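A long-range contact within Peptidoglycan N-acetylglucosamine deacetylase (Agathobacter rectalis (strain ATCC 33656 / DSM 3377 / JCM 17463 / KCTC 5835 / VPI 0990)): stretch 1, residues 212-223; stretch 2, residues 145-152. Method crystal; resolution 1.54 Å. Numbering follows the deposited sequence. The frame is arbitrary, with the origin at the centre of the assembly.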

# COMPACT_ATOMS: atom_id res chain seq x y z
N PRO A 212 3.03 11.07 0.03
CA PRO A 212 3.37 9.73 0.56
C PRO A 212 2.81 9.56 1.98
O PRO A 212 2.61 10.55 2.70
CB PRO A 212 4.89 9.72 0.59
CG PRO A 212 5.23 11.22 0.98
CD PRO A 212 4.08 12.07 0.32
N LEU A 213 2.54 8.31 2.38
CA LEU A 213 2.09 8.07 3.74
C LEU A 213 3.28 8.18 4.65
O LEU A 213 4.37 7.67 4.35
CB LEU A 213 1.44 6.67 3.87
CG LEU A 213 0.04 6.56 3.24
CD1 LEU A 213 -0.31 5.07 3.06
CD2 LEU A 213 -1.00 7.30 4.06
N THR A 214 3.08 8.79 5.83
CA THR A 214 4.11 8.82 6.85
C THR A 214 3.48 8.42 8.18
O THR A 214 2.29 8.20 8.27
CB THR A 214 4.76 10.19 6.99
OG1 THR A 214 3.80 11.12 7.53
CG2 THR A 214 5.21 10.68 5.63
N THR A 215 4.30 8.35 9.21
CA THR A 215 3.78 7.91 10.50
C THR A 215 2.83 8.94 11.14
O THR A 215 2.10 8.59 12.05
CB THR A 215 4.92 7.59 11.50
OG1 THR A 215 5.74 8.74 11.63
CG2 THR A 215 5.73 6.39 10.97
N SER A 216 2.85 10.17 10.65
CA SER A 216 1.90 11.15 11.17
C SER A 216 0.67 11.30 10.28
O SER A 216 -0.22 12.09 10.61
CB SER A 216 2.61 12.50 11.38
OG SER A 216 3.28 12.85 10.21
N SER A 217 0.60 10.56 9.16
CA SER A 217 -0.59 10.61 8.30
C SER A 217 -1.79 9.95 8.97
O SER A 217 -1.65 8.94 9.68
CB SER A 217 -0.36 9.89 6.96
OG SER A 217 0.76 10.44 6.29
N PRO A 218 -2.99 10.47 8.68
CA PRO A 218 -4.18 9.68 9.05
C PRO A 218 -4.16 8.35 8.28
O PRO A 218 -3.81 8.35 7.10
CB PRO A 218 -5.36 10.58 8.63
CG PRO A 218 -4.79 11.41 7.45
CD PRO A 218 -3.31 11.67 7.89
N MSE A 219 -4.47 7.23 8.95
CA MSE A 219 -4.58 5.95 8.27
C MSE A 219 -6.02 5.71 7.83
O MSE A 219 -6.97 6.19 8.46
CB MSE A 219 -4.14 4.78 9.19
CG MSE A 219 -2.69 4.86 9.70
SE MSE A 219 -1.42 4.41 8.32
CE MSE A 219 -0.62 6.17 7.97
N SER A 220 -6.17 4.94 6.77
CA SER A 220 -7.49 4.52 6.32
C SER A 220 -7.69 3.11 6.87
O SER A 220 -6.90 2.21 6.51
CB SER A 220 -7.55 4.54 4.79
OG SER A 220 -8.79 4.08 4.32
N HIS A 221 -8.69 2.92 7.75
CA HIS A 221 -8.96 1.59 8.32
C HIS A 221 -10.34 1.08 7.95
O HIS A 221 -11.36 1.77 8.18
CB HIS A 221 -8.88 1.59 9.85
CG HIS A 221 -7.49 1.71 10.38
ND1 HIS A 221 -7.21 1.81 11.74
CD2 HIS A 221 -6.29 1.76 9.74
CE1 HIS A 221 -5.90 1.91 11.91
NE2 HIS A 221 -5.32 1.87 10.72
N HIS A 222 -10.38 -0.12 7.42
CA HIS A 222 -11.66 -0.78 7.18
C HIS A 222 -12.21 -1.35 8.48
O HIS A 222 -11.54 -1.31 9.50
CB HIS A 222 -11.45 -1.94 6.22
CG HIS A 222 -11.10 -1.55 4.82
ND1 HIS A 222 -10.74 -2.49 3.88
CD2 HIS A 222 -11.09 -0.35 4.19
CE1 HIS A 222 -10.50 -1.88 2.72
NE2 HIS A 222 -10.71 -0.58 2.88
N ARG A 223 -13.39 -1.96 8.38
CA ARG A 223 -13.95 -2.82 9.43
C ARG A 223 -13.16 -4.12 9.44
O ARG A 223 -12.79 -4.63 8.38
CB ARG A 223 -15.45 -3.11 9.14
CG ARG A 223 -16.15 -4.01 10.15
CD ARG A 223 -17.59 -4.34 9.74
NE ARG A 223 -18.30 -5.03 10.83
CZ ARG A 223 -18.32 -6.35 11.02
NH1 ARG A 223 -17.69 -7.18 10.19
NH2 ARG A 223 -19.00 -6.86 12.05
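Stretch 2, residues 145-152: LLYCDWNV

Two consecutive histidines, His221 and His222, hold stretch 2 by quite different aromatic contacts, each ring also giving its NE2 hydrogen to a backbone carbonyl. The His221 ring lies in an offset stack on the Tyr147 ring, with centroids 3.8 Å apart and planes only 2° from parallel, and His221 NE2 donates to Tyr147 O at 2.9 Å. The His222 ring instead turns its edge toward the face of the Trp150 six-membered ring, at 71° between planes and 4.6 Å between centroids, while His222 NE2 donates to Trp150 O at 2.9 Å.

Stretch 1 has no regular helix or strand. A type I turn from Thr214 to Ser217, closed by Ser217 N to Thr214 O at 3.0 Å, leads into the extended run Met219 to Arg223. Stretch 2 is also largely extended, with a short strand at Leu146 and Tyr147. The contacts advance in the same order along both chains: the CA atoms of Thr215 and Leu146 are 7.3 Å apart, those of Ser220 and Cys148 5.2 Å.

At Ser220 the main chains are joined directly by one hydrogen bond, Asp149 N to Ser220 O at 2.7 Å; Ser220 N also gives a weak one to the side-chain atom Cys148 SG at 3.6 Å, sulfur being a large and modest acceptor. Ser220 OG lies 3.5 Å from Trp150 C.

Asp149 points its CA-to-CB bond toward stretch 1. A carboxylate suits this position because OD2 can accept from a backbone amide: His222 N donates to Asp149 OD2 at 2.8 Å, almost linearly. The same side chain places Asp149 CB over one face of the His222 ring, 3.4 Å from its centroid, in a CH-pi contact.

Toward the turn the contact becomes mostly apolar. Met219, a selenomethionine, sets SE 3.7 Å from Cys148 CB and 4.0 Å from Leu146 CB; its long, flexible chain can reach both, and SE also lies 3.5 Å from Tyr147 O. Leu213 CD1 packs 3.9 Å from Cys148 SG, and Leu146 extends CD1 to within 3.6 Å of Thr215 CA, so that its branched end rests against Thr215, at one corner of the turn.

Two waters bridge the stretches. Water 1 accepts from Tyr147 N at 3.0 Å and, weakly, from His221 NE2 at 3.0 Å; the oxygen of water 2 is 2.6 Å from Tyr147 OH, and water 2 donates to His222 O at 2.8 Å. In all, 652 Å² is buried, summed over both stretches.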

# COMPACT_ATOMS: atom_id res chain seq x y z
N LEU A 145 3.55 -0.72 15.07
CA LEU A 145 3.35 -0.59 13.64
C LEU A 145 2.00 0.06 13.29
O LEU A 145 1.04 -0.03 14.07
CB LEU A 145 3.44 -1.96 12.98
CG LEU A 145 4.83 -2.59 13.01
CD1 LEU A 145 4.65 -4.00 12.52
CD2 LEU A 145 5.76 -1.78 12.11
N LEU A 146 1.95 0.75 12.16
CA LEU A 146 0.71 1.34 11.66
C LEU A 146 0.26 0.49 10.50
O LEU A 146 1.09 -0.14 9.85
CB LEU A 146 0.92 2.77 11.16
CG LEU A 146 1.46 3.70 12.24
CD1 LEU A 146 2.11 4.93 11.59
CD2 LEU A 146 0.36 4.06 13.18
N TYR A 147 -1.05 0.43 10.26
CA TYR A 147 -1.50 -0.30 9.06
C TYR A 147 -2.48 0.58 8.31
O TYR A 147 -3.13 1.45 8.88
CB TYR A 147 -2.14 -1.66 9.39
CG TYR A 147 -3.48 -1.62 10.13
CD1 TYR A 147 -3.54 -1.54 11.53
CD2 TYR A 147 -4.68 -1.69 9.41
CE1 TYR A 147 -4.78 -1.54 12.20
CE2 TYR A 147 -5.92 -1.69 10.06
CZ TYR A 147 -5.96 -1.59 11.44
OH TYR A 147 -7.22 -1.59 12.04
N CYS A 148 -2.55 0.37 7.01
CA CYS A 148 -3.42 1.21 6.16
C CYS A 148 -4.14 0.33 5.13
O CYS A 148 -3.52 -0.52 4.47
CB CYS A 148 -2.58 2.28 5.48
SG CYS A 148 -3.56 3.57 4.69
N ASP A 149 -5.47 0.48 5.08
CA ASP A 149 -6.27 -0.08 4.00
C ASP A 149 -6.38 0.96 2.88
O ASP A 149 -5.37 1.55 2.52
CB ASP A 149 -7.62 -0.51 4.59
CG ASP A 149 -7.45 -1.64 5.61
OD1 ASP A 149 -6.66 -2.59 5.34
OD2 ASP A 149 -8.07 -1.58 6.68
N TRP A 150 -7.58 1.20 2.34
CA TRP A 150 -7.72 2.17 1.24
C TRP A 150 -9.18 2.62 1.17
O TRP A 150 -10.05 1.97 1.74
CB TRP A 150 -7.29 1.55 -0.11
CG TRP A 150 -8.11 0.33 -0.46
CD1 TRP A 150 -9.23 0.27 -1.29
CD2 TRP A 150 -7.88 -1.03 -0.02
NE1 TRP A 150 -9.71 -1.03 -1.34
CE2 TRP A 150 -8.90 -1.84 -0.57
CE3 TRP A 150 -6.90 -1.64 0.80
CZ2 TRP A 150 -8.97 -3.23 -0.35
CZ3 TRP A 150 -6.99 -3.01 1.04
CH2 TRP A 150 -8.00 -3.79 0.46
N ASN A 151 -9.44 3.76 0.51
CA ASN A 151 -10.82 4.16 0.29
C ASN A 151 -11.10 4.54 -1.17
O ASN A 151 -12.17 5.05 -1.46
CB ASN A 151 -11.23 5.32 1.22
CG ASN A 151 -10.40 6.56 1.00
OD1 ASN A 151 -9.58 6.62 0.09
ND2 ASN A 151 -10.62 7.59 1.83
N VAL A 152 -10.15 4.29 -2.08
CA VAL A 152 -10.42 4.40 -3.53
C VAL A 152 -9.93 3.15 -4.21
O VAL A 152 -8.75 2.83 -4.12
CB VAL A 152 -9.72 5.64 -4.14
CG1 VAL A 152 -9.85 5.67 -5.69
CG2 VAL A 152 -10.31 6.88 -3.53
O HOH W 1 -2.73 1.78 12.29
O HOH W 2 -9.15 -2.33 10.48